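Local coordinates for protein small ribosomal subunit biogenesis GTPase RsgA (PDB 1U0L) that is a circularly permuted, zinc-binding GTPase that probably assists late maturation of the 30S ribosomal subunit, which is thought to stimulate its slow GTP hydrolysis, at residues A[13-18]-A[53-58]; A[87-92]-A[117-122]; A[191-196]-A[217-222]; A[234-239]-A[293-298]. All blocks are in the same frame, centred on the assembly; numbering follows the deposited sequence.

Interaction 1. Residues A[13-18]-A[53-58]; sequences GIVVSF and DRVEYT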
loop_
_atom_site.group_PDB
_atom_site.type_symbol
_atom_site.label_atom_id
_atom_site.label_comp_id
_atom_site.label_asym_id
_atom_site.label_seq_id
_atom_site.Cartn_x
_atom_site.Cartn_y
_atom_site.Cartn_z
ATOM N N GLY A 13 17.859 9.605 -10.920
ATOM C CA GLY A 13 16.667 10.311 -10.486
ATOM C C GLY A 13 15.482 9.383 -10.283
ATOM O O GLY A 13 15.516 8.219 -10.689
ATOM N N ILE A 14 14.437 9.897 -9.638
ATOM C CA ILE A 14 13.216 9.129 -9.394
ATOM C C ILE A 14 12.098 9.798 -10.180
ATOM O O ILE A 14 11.925 11.010 -10.087
ATOM C CB ILE A 14 12.795 9.132 -7.895
ATOM C CG1 ILE A 14 13.941 8.632 -7.006
ATOM C CG2 ILE A 14 11.593 8.220 -7.691
ATOM C CD1 ILE A 14 15.052 9.636 -6.786
ATOM N N VAL A 15 11.355 9.031 -10.971
ATOM C CA VAL A 15 10.242 9.609 -11.719
ATOM C C VAL A 15 9.149 10.015 -10.730
ATOM O O VAL A 15 8.822 9.260 -9.818
ATOM C CB VAL A 15 9.615 8.612 -12.670
ATOM C CG1 VAL A 15 8.380 9.243 -13.324
ATOM C CG2 VAL A 15 10.643 8.161 -13.698
ATOM N N VAL A 16 8.556 11.187 -10.921
ATOM C CA VAL A 16 7.534 11.639 -9.993
ATOM C C VAL A 16 6.190 12.001 -10.607
ATOM O O VAL A 16 5.196 12.135 -9.890
ATOM C CB VAL A 16 8.039 12.821 -9.207
ATOM C CG1 VAL A 16 9.168 12.381 -8.276
ATOM C CG2 VAL A 16 8.490 13.893 -10.179
ATOM N N SER A 17 6.151 12.174 -11.919
ATOM C CA SER A 17 4.887 12.484 -12.581
ATOM C C SER A 17 5.056 12.568 -14.085
ATOM O O SER A 17 6.174 12.602 -14.592
ATOM C CB SER A 17 4.313 13.807 -12.066
ATOM O OG SER A 17 5.036 14.905 -12.587
ATOM N N PHE A 18 3.930 12.588 -14.793
ATOM C CA PHE A 18 3.942 12.688 -16.242
ATOM C C PHE A 18 3.187 13.935 -16.696
ATOM O O PHE A 18 1.963 13.990 -16.673
ATOM C CB PHE A 18 3.356 11.418 -16.842
ATOM C CG PHE A 18 4.195 10.208 -16.585
ATOM C CD1 PHE A 18 4.378 9.739 -15.292
ATOM C CD2 PHE A 18 4.834 9.555 -17.627
ATOM C CE1 PHE A 18 5.188 8.638 -15.039
ATOM C CE2 PHE A 18 5.647 8.451 -17.387
ATOM C CZ PHE A 18 5.824 7.993 -16.088
ATOM N N ASP A 53 9.522 5.023 -10.664
ATOM C CA ASP A 53 10.626 4.319 -11.296
ATOM C C ASP A 53 11.899 5.102 -11.122
ATOM O O ASP A 53 11.899 6.327 -11.262
ATOM C CB ASP A 53 10.370 4.108 -12.782
ATOM C CG ASP A 53 9.979 2.684 -13.090
ATOM O OD1 ASP A 53 10.408 1.792 -12.324
ATOM O OD2 ASP A 53 9.262 2.446 -14.087
ATOM N N ARG A 54 12.975 4.392 -10.790
ATOM C CA ARG A 54 14.278 5.014 -10.609
ATOM C C ARG A 54 14.934 5.062 -11.985
ATOM O O ARG A 54 14.928 4.063 -12.714
ATOM C CB ARG A 54 15.128 4.179 -9.661
ATOM C CG ARG A 54 15.556 4.920 -8.417
ATOM C CD ARG A 54 14.408 5.080 -7.447
ATOM N NE ARG A 54 14.819 5.748 -6.215
ATOM C CZ ARG A 54 14.127 5.697 -5.081
ATOM N NH1 ARG A 54 12.994 5.004 -5.029
ATOM N NH2 ARG A 54 14.565 6.331 -4.002
ATOM N N VAL A 55 15.487 6.212 -12.359
ATOM C CA VAL A 55 16.130 6.321 -13.671
ATOM C C VAL A 55 17.415 7.142 -13.704
ATOM O O VAL A 55 17.692 7.931 -12.795
ATOM C CB VAL A 55 15.169 6.922 -14.730
ATOM C CG1 VAL A 55 13.964 5.994 -14.929
ATOM C CG2 VAL A 55 14.735 8.320 -14.311
ATOM N N GLU A 56 18.200 6.931 -14.760
ATOM C CA GLU A 56 19.444 7.666 -14.973
ATOM C C GLU A 56 19.291 8.386 -16.307
ATOM O O GLU A 56 18.941 7.770 -17.316
ATOM C CB GLU A 56 20.641 6.714 -14.972
ATOM C CG GLU A 56 20.430 5.406 -15.705
ATOM C CD GLU A 56 21.618 4.474 -15.547
ATOM O OE1 GLU A 56 22.745 4.876 -15.913
ATOM O OE2 GLU A 56 21.427 3.343 -15.056
ATOM N N TYR A 57 19.536 9.694 -16.298
ATOM C CA TYR A 57 19.364 10.526 -17.485
ATOM C C TYR A 57 20.537 11.473 -17.769
ATOM O O TYR A 57 21.482 11.563 -16.982
ATOM C CB TYR A 57 18.096 11.359 -17.307
ATOM C CG TYR A 57 18.204 12.370 -16.179
ATOM C CD1 TYR A 57 18.252 13.738 -16.444
ATOM C CD2 TYR A 57 18.286 11.954 -14.850
ATOM C CE1 TYR A 57 18.380 14.668 -15.417
ATOM C CE2 TYR A 57 18.417 12.875 -13.815
ATOM C CZ TYR A 57 18.464 14.233 -14.103
ATOM O OH TYR A 57 18.597 15.149 -13.075
ATOM N N THR A 58 20.455 12.183 -18.897
ATOM C CA THR A 58 21.478 13.148 -19.306
ATOM C C THR A 58 20.944 14.556 -19.048
ATOM O O THR A 58 19.939 14.964 -19.626
ATOM C CB THR A 58 21.817 13.021 -20.800
ATOM O OG1 THR A 58 22.331 11.707 -21.065
ATOM C CG2 THR A 58 22.853 14.064 -21.198
#
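Gly13 and Val55 face each other as an antiparallel hydrogen-bonded pair, with Ile14 and Arg54 next to them as the non-hydrogen-bonded pair. This is where the OB-fold closes on itself: strand 54-58, fourth in the chain, comes round to meet the first, strand 11-19. The two directions differ by 115°, so the ladder is short, and beyond it the chains run apart. Two bonds tie Gly13 to Val55: Gly13 N reaches Val55 O at 2.5 Å, and Val55 N returns to Gly13 O at 2.6 Å. A third, from Val15 N to Asp53 O, is 2.8 Å long and practically straight (178°).

Ile14 and Arg54 lie side by side and point the same way. The arginine chain bends at chi2 (74°), which swings CD to within 3.6 Å of Ile14 CG1; farther out, Arg54 CZ stands 3.5 Å from the same CG1. An alanine here would take away the atoms from CG outward and would probably leave a gap beside Ile14 CG1, while the backbone pairing could remain. Inside the domain, Val15 CG2 meets Val55 CG2 at 4.1 Å, and Val55 also packs on Ile67 and Val70 of strand 65-70. The Asp53 carboxylate turns away from strand 11-19: OD1 forms a salt bridge with Arg73, and OD2 accepts a hydrogen bond from the backbone N of Tyr50. Farther along strand 54-58, Tyr57 presents a ring edge to Gly13, with CE2 4.4 Å from Gly13 N.

Interaction 2. Residues A[87-92]-A[117-122]; sequences QVILVV and ETVMVI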
loop_
_atom_site.group_PDB
_atom_site.type_symbol
_atom_site.label_atom_id
_atom_site.label_comp_id
_atom_site.label_asym_id
_atom_site.label_seq_id
_atom_site.Cartn_x
_atom_site.Cartn_y
_atom_site.Cartn_z
ATOM N N GLN A 87 5.667 1.075 1.385
ATOM C CA GLN A 87 4.552 1.004 2.320
ATOM C C GLN A 87 3.150 1.282 1.851
ATOM O O GLN A 87 2.900 2.012 0.890
ATOM C CB GLN A 87 4.777 1.932 3.509
ATOM C CG GLN A 87 5.707 1.409 4.544
ATOM C CD GLN A 87 5.810 2.342 5.719
ATOM O OE1 GLN A 87 5.928 3.555 5.550
ATOM N NE2 GLN A 87 5.777 1.784 6.922
ATOM N N VAL A 88 2.243 0.695 2.618
ATOM C CA VAL A 88 0.820 0.827 2.444
ATOM C C VAL A 88 0.371 1.372 3.778
ATOM O O VAL A 88 0.613 0.748 4.818
ATOM C CB VAL A 88 0.154 -0.514 2.258
ATOM C CG1 VAL A 88 -1.351 -0.337 2.294
ATOM C CG2 VAL A 88 0.603 -1.128 0.952
ATOM N N ILE A 89 -0.228 2.558 3.767
ATOM C CA ILE A 89 -0.734 3.140 5.003
ATOM C C ILE A 89 -2.202 2.820 4.916
ATOM O O ILE A 89 -2.922 3.379 4.085
ATOM C CB ILE A 89 -0.556 4.636 5.039
ATOM C CG1 ILE A 89 0.924 4.989 4.880
ATOM C CG2 ILE A 89 -1.113 5.168 6.340
ATOM C CD1 ILE A 89 1.816 4.524 6.035
ATOM N N LEU A 90 -2.632 1.886 5.752
ATOM C CA LEU A 90 -4.016 1.447 5.743
ATOM C C LEU A 90 -4.834 2.232 6.751
ATOM O O LEU A 90 -4.774 1.973 7.952
ATOM C CB LEU A 90 -4.086 -0.051 6.050
ATOM C CG LEU A 90 -5.088 -0.852 5.214
ATOM C CD1 LEU A 90 -5.286 -2.288 5.791
ATOM C CD2 LEU A 90 -6.392 -0.087 5.195
ATOM N N VAL A 91 -5.583 3.210 6.262
ATOM C CA VAL A 91 -6.394 3.997 7.166
ATOM C C VAL A 91 -7.732 3.303 7.352
ATOM O O VAL A 91 -8.448 3.001 6.396
ATOM C CB VAL A 91 -6.559 5.437 6.665
ATOM C CG1 VAL A 91 -7.567 6.171 7.502
ATOM C CG2 VAL A 91 -5.239 6.147 6.777
ATOM N N VAL A 92 -8.037 3.037 8.611
ATOM C CA VAL A 92 -9.238 2.333 8.991
ATOM C C VAL A 92 -10.135 3.171 9.884
ATOM O O VAL A 92 -9.675 4.028 10.632
ATOM C CB VAL A 92 -8.840 1.016 9.686
ATOM C CG1 VAL A 92 -9.834 0.651 10.769
ATOM C CG2 VAL A 92 -8.732 -0.084 8.642
ATOM N N GLU A 117 5.372 -3.200 3.161
ATOM C CA GLU A 117 5.242 -3.052 4.593
ATOM C C GLU A 117 3.876 -2.386 4.720
ATOM O O GLU A 117 3.504 -1.567 3.877
ATOM C CB GLU A 117 6.315 -2.105 5.130
ATOM C CG GLU A 117 7.716 -2.636 5.064
ATOM C CD GLU A 117 7.928 -3.770 6.034
ATOM O OE1 GLU A 117 7.256 -4.813 5.886
ATOM O OE2 GLU A 117 8.764 -3.616 6.950
ATOM N N THR A 118 3.121 -2.743 5.749
ATOM C CA THR A 118 1.827 -2.124 5.960
ATOM C C THR A 118 1.718 -1.524 7.345
ATOM O O THR A 118 2.097 -2.150 8.331
ATOM C CB THR A 118 0.681 -3.125 5.776
ATOM O OG1 THR A 118 0.358 -3.213 4.385
ATOM C CG2 THR A 118 -0.550 -2.686 6.553
ATOM N N VAL A 119 1.222 -0.295 7.408
ATOM C CA VAL A 119 1.012 0.365 8.684
ATOM C C VAL A 119 -0.467 0.695 8.792
ATOM O O VAL A 119 -0.997 1.503 8.027
ATOM C CB VAL A 119 1.839 1.626 8.796
ATOM C CG1 VAL A 119 1.387 2.439 9.997
ATOM C CG2 VAL A 119 3.286 1.240 8.943
ATOM N N MET A 120 -1.132 0.037 9.736
ATOM C CA MET A 120 -2.562 0.217 9.961
ATOM C C MET A 120 -2.816 1.457 10.803
ATOM O O MET A 120 -2.215 1.632 11.869
ATOM C CB MET A 120 -3.136 -1.025 10.659
ATOM C CG MET A 120 -4.645 -0.996 10.877
ATOM S SD MET A 120 -5.362 -2.588 11.410
ATOM C CE MET A 120 -4.785 -3.677 10.060
ATOM N N VAL A 121 -3.694 2.327 10.319
ATOM C CA VAL A 121 -4.013 3.544 11.064
ATOM C C VAL A 121 -5.502 3.702 11.405
ATOM O O VAL A 121 -6.313 3.994 10.527
ATOM C CB VAL A 121 -3.589 4.827 10.295
ATOM C CG1 VAL A 121 -3.951 6.034 11.131
ATOM C CG2 VAL A 121 -2.094 4.817 9.965
ATOM N N ILE A 122 -5.858 3.512 12.673
ATOM C CA ILE A 122 -7.248 3.690 13.110
ATOM C C ILE A 122 -7.441 5.201 13.239
ATOM O O ILE A 122 -6.974 5.812 14.206
ATOM C CB ILE A 122 -7.508 3.102 14.513
ATOM C CG1 ILE A 122 -6.979 1.667 14.615
ATOM C CG2 ILE A 122 -9.016 3.192 14.830
ATOM C CD1 ILE A 122 -7.930 0.653 14.108
#
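Ile89 drops into the hollow between Val119 and Val121 on the neighbouring parallel strand. Its CD1 lies 4.0 Å from Val119 CB, while CG2, anti to the backbone N, reaches Val121 CG2 at 3.8 Å. Val121 is in turn a bump between two residues, because its CB also meets Val91 CG2 at 4.1 Å. Helix 160-167 packs against this face, with Leu167 on Ile89, Leu163 on Val121 and Tyr166 on Val119.

On the other face two of the facing pairs touch. Val88 and Thr118 lie alongside each other, Thr118 OG1 3.4 Å from Val88 CB, and Ala111 of helix 101-113 touches both. At the far end Val92 CG1 fits against Ile122 CD1 at 3.8 Å, and Ile104 of the same helix touches Val92. Five backbone bonds hold the strands in register, from Val88 N to Glu117 O up to Val92 N to Val121 O (2.7 Å).

Strand 87-92, helix 101-113 and strand 117-122 thus make a beta-alpha-beta crossover in the centre of a P-loop GTPase domain. Strand 117-122 runs straight into Asn123, the start of the NKxD motif that probably reads the guanine base, and Val91 packs on Val180 of the P-loop.

Interaction 3. Residues A[191-196]-A[217-222]; sequences PGLKLR and LKFDFG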
loop_
_atom_site.group_PDB
_atom_site.type_symbol
_atom_site.label_atom_id
_atom_site.label_comp_id
_atom_site.label_asym_id
_atom_site.label_seq_id
_atom_site.Cartn_x
_atom_site.Cartn_y
_atom_site.Cartn_z
ATOM N N PRO A 191 0.934 20.085 5.952
ATOM C CA PRO A 191 -0.009 21.100 5.473
ATOM C C PRO A 191 0.229 21.450 4.009
ATOM O O PRO A 191 1.350 21.769 3.619
ATOM C CB PRO A 191 0.259 22.269 6.408
ATOM C CG PRO A 191 0.473 21.565 7.714
ATOM C CD PRO A 191 1.380 20.393 7.323
ATOM N N GLY A 192 -0.822 21.369 3.200
ATOM C CA GLY A 192 -0.691 21.673 1.786
ATOM C C GLY A 192 -0.894 20.474 0.874
ATOM O O GLY A 192 -1.546 20.585 -0.163
ATOM N N LEU A 193 -0.331 19.331 1.259
ATOM C CA LEU A 193 -0.441 18.093 0.490
ATOM C C LEU A 193 -1.845 17.495 0.546
ATOM O O LEU A 193 -2.518 17.560 1.577
ATOM C CB LEU A 193 0.537 17.050 1.033
ATOM C CG LEU A 193 2.034 17.252 0.840
ATOM C CD1 LEU A 193 2.762 16.084 1.469
ATOM C CD2 LEU A 193 2.356 17.347 -0.647
ATOM N N LYS A 194 -2.283 16.887 -0.553
ATOM C CA LYS A 194 -3.610 16.283 -0.576
ATOM C C LYS A 194 -3.776 15.268 -1.691
ATOM O O LYS A 194 -3.103 15.349 -2.718
ATOM C CB LYS A 194 -4.679 17.364 -0.720
ATOM C CG LYS A 194 -4.530 18.199 -1.981
ATOM C CD LYS A 194 -5.535 19.338 -2.028
ATOM C CE LYS A 194 -5.430 20.236 -0.796
ATOM N NZ LYS A 194 -4.068 20.816 -0.602
ATOM N N LEU A 195 -4.679 14.313 -1.475
ATOM C CA LEU A 195 -4.971 13.273 -2.452
ATOM C C LEU A 195 -5.664 13.854 -3.672
ATOM O O LEU A 195 -6.124 14.989 -3.640
ATOM C CB LEU A 195 -5.867 12.216 -1.826
ATOM C CG LEU A 195 -5.225 11.387 -0.718
ATOM C CD1 LEU A 195 -6.295 10.573 -0.002
ATOM C CD2 LEU A 195 -4.158 10.474 -1.316
ATOM N N ARG A 196 -5.742 13.088 -4.750
ATOM C CA ARG A 196 -6.411 13.575 -5.946
ATOM C C ARG A 196 -7.913 13.589 -5.722
ATOM O O ARG A 196 -8.683 13.741 -6.669
ATOM C CB ARG A 196 -6.088 12.691 -7.148
ATOM C CG ARG A 196 -4.899 13.154 -7.953
ATOM C CD ARG A 196 -5.065 14.605 -8.381
ATOM N NE ARG A 196 -4.307 14.911 -9.590
ATOM C CZ ARG A 196 -4.529 14.347 -10.774
ATOM N NH1 ARG A 196 -5.493 13.441 -10.910
ATOM N NH2 ARG A 196 -3.791 14.685 -11.823
ATOM N N LEU A 217 4.391 12.741 -4.073
ATOM C CA LEU A 217 4.454 13.981 -3.335
ATOM C C LEU A 217 5.591 13.830 -2.347
ATOM O O LEU A 217 5.646 12.841 -1.607
ATOM C CB LEU A 217 3.139 14.227 -2.604
ATOM C CG LEU A 217 1.949 14.384 -3.545
ATOM C CD1 LEU A 217 0.656 14.353 -2.751
ATOM C CD2 LEU A 217 2.091 15.681 -4.329
ATOM N N LYS A 218 6.507 14.795 -2.335
ATOM C CA LYS A 218 7.636 14.713 -1.430
ATOM C C LYS A 218 7.243 15.212 -0.051
ATOM O O LYS A 218 6.572 16.235 0.083
ATOM C CB LYS A 218 8.806 15.537 -1.964
ATOM C CG LYS A 218 10.117 15.287 -1.228
ATOM C CD LYS A 218 11.213 16.268 -1.618
ATOM C CE LYS A 218 11.553 16.206 -3.102
ATOM N NZ LYS A 218 10.454 16.716 -3.978
ATOM N N PHE A 219 7.657 14.481 0.975
ATOM C CA PHE A 219 7.358 14.872 2.343
ATOM C C PHE A 219 8.407 15.833 2.868
ATOM O O PHE A 219 9.586 15.751 2.514
ATOM C CB PHE A 219 7.315 13.653 3.268
ATOM C CG PHE A 219 5.997 12.937 3.269
ATOM C CD1 PHE A 219 5.939 11.561 3.058
ATOM C CD2 PHE A 219 4.816 13.633 3.492
ATOM C CE1 PHE A 219 4.725 10.888 3.065
ATOM C CE2 PHE A 219 3.594 12.970 3.501
ATOM C CZ PHE A 219 3.549 11.597 3.287
ATOM N N ASP A 220 7.965 16.739 3.727
ATOM C CA ASP A 220 8.851 17.707 4.345
ATOM C C ASP A 220 10.068 16.986 4.893
ATOM O O ASP A 220 11.203 17.412 4.692
ATOM C CB ASP A 220 8.130 18.393 5.502
ATOM C CG ASP A 220 7.877 19.851 5.239
ATOM O OD1 ASP A 220 7.997 20.263 4.065
ATOM O OD2 ASP A 220 7.552 20.583 6.202
ATOM N N PHE A 221 9.804 15.878 5.575
ATOM C CA PHE A 221 10.829 15.086 6.233
ATOM C C PHE A 221 11.499 14.012 5.396
ATOM O O PHE A 221 12.116 13.097 5.949
ATOM C CB PHE A 221 10.218 14.448 7.471
ATOM C CG PHE A 221 8.921 13.741 7.196
ATOM C CD1 PHE A 221 8.909 12.497 6.572
ATOM C CD2 PHE A 221 7.712 14.332 7.526
ATOM C CE1 PHE A 221 7.710 11.857 6.281
ATOM C CE2 PHE A 221 6.514 13.702 7.241
ATOM C CZ PHE A 221 6.511 12.461 6.617
ATOM N N GLY A 222 11.388 14.106 4.075
ATOM C CA GLY A 222 12.023 13.113 3.226
ATOM C C GLY A 222 11.188 11.859 3.081
ATOM O O GLY A 222 10.790 11.226 4.065
#
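Phe219 O accepts a hydrogen bond from the backbone N of Gly222 at 2.9 Å, closing a type I turn, while the ring of the same Phe219 reaches across to Leu193. The turn lies in the hairpin that joins strand 216-218, the edge strand of the GTPase domain's mixed sheet, to strand 224-226. Against it packs the loop that leaves the P-loop helix 182-189.

Leu193 carries most of the contact by spreading its two methyls over different partners. CD1 comes obliquely to the Phe219 ring, 3.8 Å from CD2, and CD2 of Leu193 sits 3.8 Å from Leu217 CB. The two leucines slide past each other in opposite directions. Behind them, Leu186 of helix 182-189 backs Leu193, and Val225 lies against both Leu217 and Phe219.

Phe219 is also backed within its own turn, where Phe221 CZ lies 3.4 Å above its plane, toward the rim. Lys218 points away from the loop and forms a salt bridge with Glu26, a residue of the OB-fold domain, so the edge strand also faces that neighbour.

The loop matters for the nucleotide: Leu195 touches the bound GDP, and the backbone N of Leu195 donates a hydrogen bond to Ser183 OG of the P-loop. One residue earlier, Lys194 O lies 3.9 Å from Leu217 CD1, where the loop brushes the edge strand.

Interaction 4. Residues A[234-239]-A[293-298]; sequences LEINDI and YELLGR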
loop_
_atom_site.group_PDB
_atom_site.type_symbol
_atom_site.label_atom_id
_atom_site.label_comp_id
_atom_site.label_asym_id
_atom_site.label_seq_id
_atom_site.Cartn_x
_atom_site.Cartn_y
_atom_site.Cartn_z
ATOM N N LEU A 234 -10.013 -2.665 -4.719
ATOM C CA LEU A 234 -9.971 -3.947 -4.019
ATOM C C LEU A 234 -10.141 -5.136 -4.969
ATOM O O LEU A 234 -11.054 -5.945 -4.803
ATOM C CB LEU A 234 -11.079 -3.980 -2.959
ATOM C CG LEU A 234 -10.937 -3.007 -1.781
ATOM C CD1 LEU A 234 -12.279 -2.822 -1.095
ATOM C CD2 LEU A 234 -9.898 -3.532 -0.782
ATOM N N GLU A 235 -9.263 -5.241 -5.959
ATOM C CA GLU A 235 -9.351 -6.322 -6.929
ATOM C C GLU A 235 -8.409 -7.488 -6.683
ATOM O O GLU A 235 -7.227 -7.425 -7.006
ATOM C CB GLU A 235 -9.125 -5.787 -8.341
ATOM C CG GLU A 235 -10.320 -5.055 -8.913
ATOM C CD GLU A 235 -10.023 -4.413 -10.259
ATOM O OE1 GLU A 235 -10.966 -3.885 -10.890
ATOM O OE2 GLU A 235 -8.847 -4.433 -10.682
ATOM N N ILE A 236 -8.958 -8.553 -6.116
ATOM C CA ILE A 236 -8.214 -9.770 -5.833
ATOM C C ILE A 236 -8.646 -10.804 -6.857
ATOM O O ILE A 236 -9.650 -11.485 -6.670
ATOM C CB ILE A 236 -8.545 -10.307 -4.440
ATOM C CG1 ILE A 236 -7.842 -9.465 -3.387
ATOM C CG2 ILE A 236 -8.127 -11.752 -4.322
ATOM C CD1 ILE A 236 -8.061 -9.964 -1.981
ATOM N N ASN A 237 -7.898 -10.923 -7.941
ATOM C CA ASN A 237 -8.255 -11.876 -8.985
ATOM C C ASN A 237 -7.002 -12.529 -9.521
ATOM O O ASN A 237 -7.008 -13.697 -9.908
ATOM C CB ASN A 237 -8.994 -11.162 -10.122
ATOM C CG ASN A 237 -10.355 -10.638 -9.696
ATOM O OD1 ASN A 237 -11.288 -11.415 -9.484
ATOM N ND2 ASN A 237 -10.474 -9.317 -9.560
ATOM N N ASP A 238 -5.923 -11.759 -9.540
ATOM C CA ASP A 238 -4.650 -12.253 -10.022
ATOM C C ASP A 238 -4.139 -13.298 -9.045
ATOM O O ASP A 238 -3.028 -13.814 -9.196
ATOM C CB ASP A 238 -3.648 -11.104 -10.122
ATOM C CG ASP A 238 -4.211 -9.908 -10.857
ATOM O OD1 ASP A 238 -4.689 -10.078 -12.000
ATOM O OD2 ASP A 238 -4.174 -8.794 -10.293
ATOM N N ILE A 239 -4.957 -13.613 -8.043
ATOM C CA ILE A 239 -4.566 -14.589 -7.040
ATOM C C ILE A 239 -5.265 -15.942 -7.169
ATOM O O ILE A 239 -6.494 -16.022 -7.229
ATOM C CB ILE A 239 -4.805 -14.045 -5.622
ATOM C CG1 ILE A 239 -4.011 -12.747 -5.410
ATOM C CG2 ILE A 239 -4.387 -15.099 -4.589
ATOM C CD1 ILE A 239 -4.180 -12.134 -4.013
ATOM N N TYR A 293 -13.077 -19.171 -1.354
ATOM C CA TYR A 293 -14.184 -19.561 -2.216
ATOM C C TYR A 293 -14.499 -18.537 -3.330
ATOM O O TYR A 293 -14.894 -18.912 -4.446
ATOM C CB TYR A 293 -15.409 -19.844 -1.341
ATOM C CG TYR A 293 -15.337 -21.191 -0.635
ATOM C CD1 TYR A 293 -15.947 -21.392 0.606
ATOM C CD2 TYR A 293 -14.663 -22.271 -1.214
ATOM C CE1 TYR A 293 -15.883 -22.626 1.255
ATOM C CE2 TYR A 293 -14.596 -23.511 -0.575
ATOM C CZ TYR A 293 -15.204 -23.678 0.659
ATOM O OH TYR A 293 -15.112 -24.896 1.295
ATOM N N GLU A 294 -14.309 -17.255 -3.026
ATOM C CA GLU A 294 -14.544 -16.193 -3.995
ATOM C C GLU A 294 -13.588 -16.315 -5.170
ATOM O O GLU A 294 -13.934 -15.964 -6.296
ATOM C CB GLU A 294 -14.363 -14.828 -3.344
ATOM C CG GLU A 294 -15.628 -14.264 -2.747
ATOM C CD GLU A 294 -15.393 -12.988 -1.967
ATOM O OE1 GLU A 294 -14.659 -12.103 -2.463
ATOM O OE2 GLU A 294 -15.949 -12.865 -0.858
ATOM N N LEU A 295 -12.382 -16.810 -4.913
ATOM C CA LEU A 295 -11.396 -16.953 -5.973
ATOM C C LEU A 295 -11.640 -18.208 -6.802
ATOM O O LEU A 295 -11.226 -18.274 -7.960
ATOM C CB LEU A 295 -9.976 -16.971 -5.384
ATOM C CG LEU A 295 -9.505 -15.685 -4.685
ATOM C CD1 LEU A 295 -8.103 -15.866 -4.102
ATOM C CD2 LEU A 295 -9.518 -14.543 -5.679
ATOM N N LEU A 296 -12.316 -19.198 -6.215
ATOM C CA LEU A 296 -12.610 -20.455 -6.916
ATOM C C LEU A 296 -13.576 -20.280 -8.072
ATOM O O LEU A 296 -13.509 -21.025 -9.050
ATOM C CB LEU A 296 -13.188 -21.486 -5.958
ATOM C CG LEU A 296 -12.200 -22.414 -5.266
ATOM C CD1 LEU A 296 -12.964 -23.331 -4.333
ATOM C CD2 LEU A 296 -11.421 -23.202 -6.310
ATOM N N GLY A 297 -14.490 -19.317 -7.935
ATOM C CA GLY A 297 -15.446 -19.036 -8.988
ATOM C C GLY A 297 -14.741 -18.362 -10.153
ATOM O O GLY A 297 -14.675 -17.134 -10.237
ATOM N N ARG A 298 -14.192 -19.188 -11.041
ATOM C CA ARG A 298 -13.478 -18.736 -12.233
ATOM C C ARG A 298 -13.041 -19.960 -13.039
ATOM O O ARG A 298 -11.958 -20.503 -12.839
ATOM C CB ARG A 298 -12.268 -17.871 -11.844
ATOM C CG ARG A 298 -11.350 -18.471 -10.787
ATOM C CD ARG A 298 -10.149 -19.189 -11.393
ATOM N NE ARG A 298 -9.239 -18.280 -12.088
ATOM C CZ ARG A 298 -8.443 -17.402 -11.484
ATOM N NH1 ARG A 298 -8.434 -17.305 -10.161
ATOM N NH2 ARG A 298 -7.652 -16.619 -12.205
#
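Leu295 carries the apolar part of this contact, and it sits against Ile236 and Ile239. Its side chain crosses that of Ile236 at about a right angle, CD2 lying 3.4 Å from Ile236 CG2. Toward Ile239 the approach is oblique, with Leu295 CD1 3.8 Å from Ile239 CG2. Pro241 and Leu244 of helix 241-244 touch the same leucine side chain. An alanine here would keep CB but lose CG and both methyls, and would probably open a gap facing Ile236 and Ile239 and leave the helix end less firmly seated.

In the fold, the contact joins the loop that follows strand 224-226 of the GTPase sheet to the last turn of helix 282-296 in the zinc-binding C-terminal part. Ile236 also touches Lys106 of helix 101-113, so the loop touches both that helix and the C-terminal one.

The polar approaches are long. The poorly ordered Arg298 brings NH1 to 3.7 Å from Ile239 O, in the plane of the guanidinium at its edge, and NH2 to 3.8 Å from Asn237 O. Glu240 OE1 forms a long, weak ion pair with NH1. Just before Arg298 the chain leaves the helix through an inverse gamma turn centred on Gly297.

Overall arrangement
The four contacts follow one another along the chain and sample its three parts. Interaction 1 closes the OB-fold; interactions 2 and 3 belong to the GTPase domain, on the same sheet, with centres 17 Å apart; interaction 4 joins that domain to the zinc-binding end. Interactions 2 and 3 lie nearest the nucleotide: the Val91 side chain is about 6 Å from GDP, and Leu195 touches it. Interaction 1 comes within about 6 Å of interaction 3 at the nearest atoms, beside the edge strand. Interaction 4 lies 34 Å from interaction 3, centre to centre, and the Leu295 side chain is about 12 Å from that of zinc ligand His263.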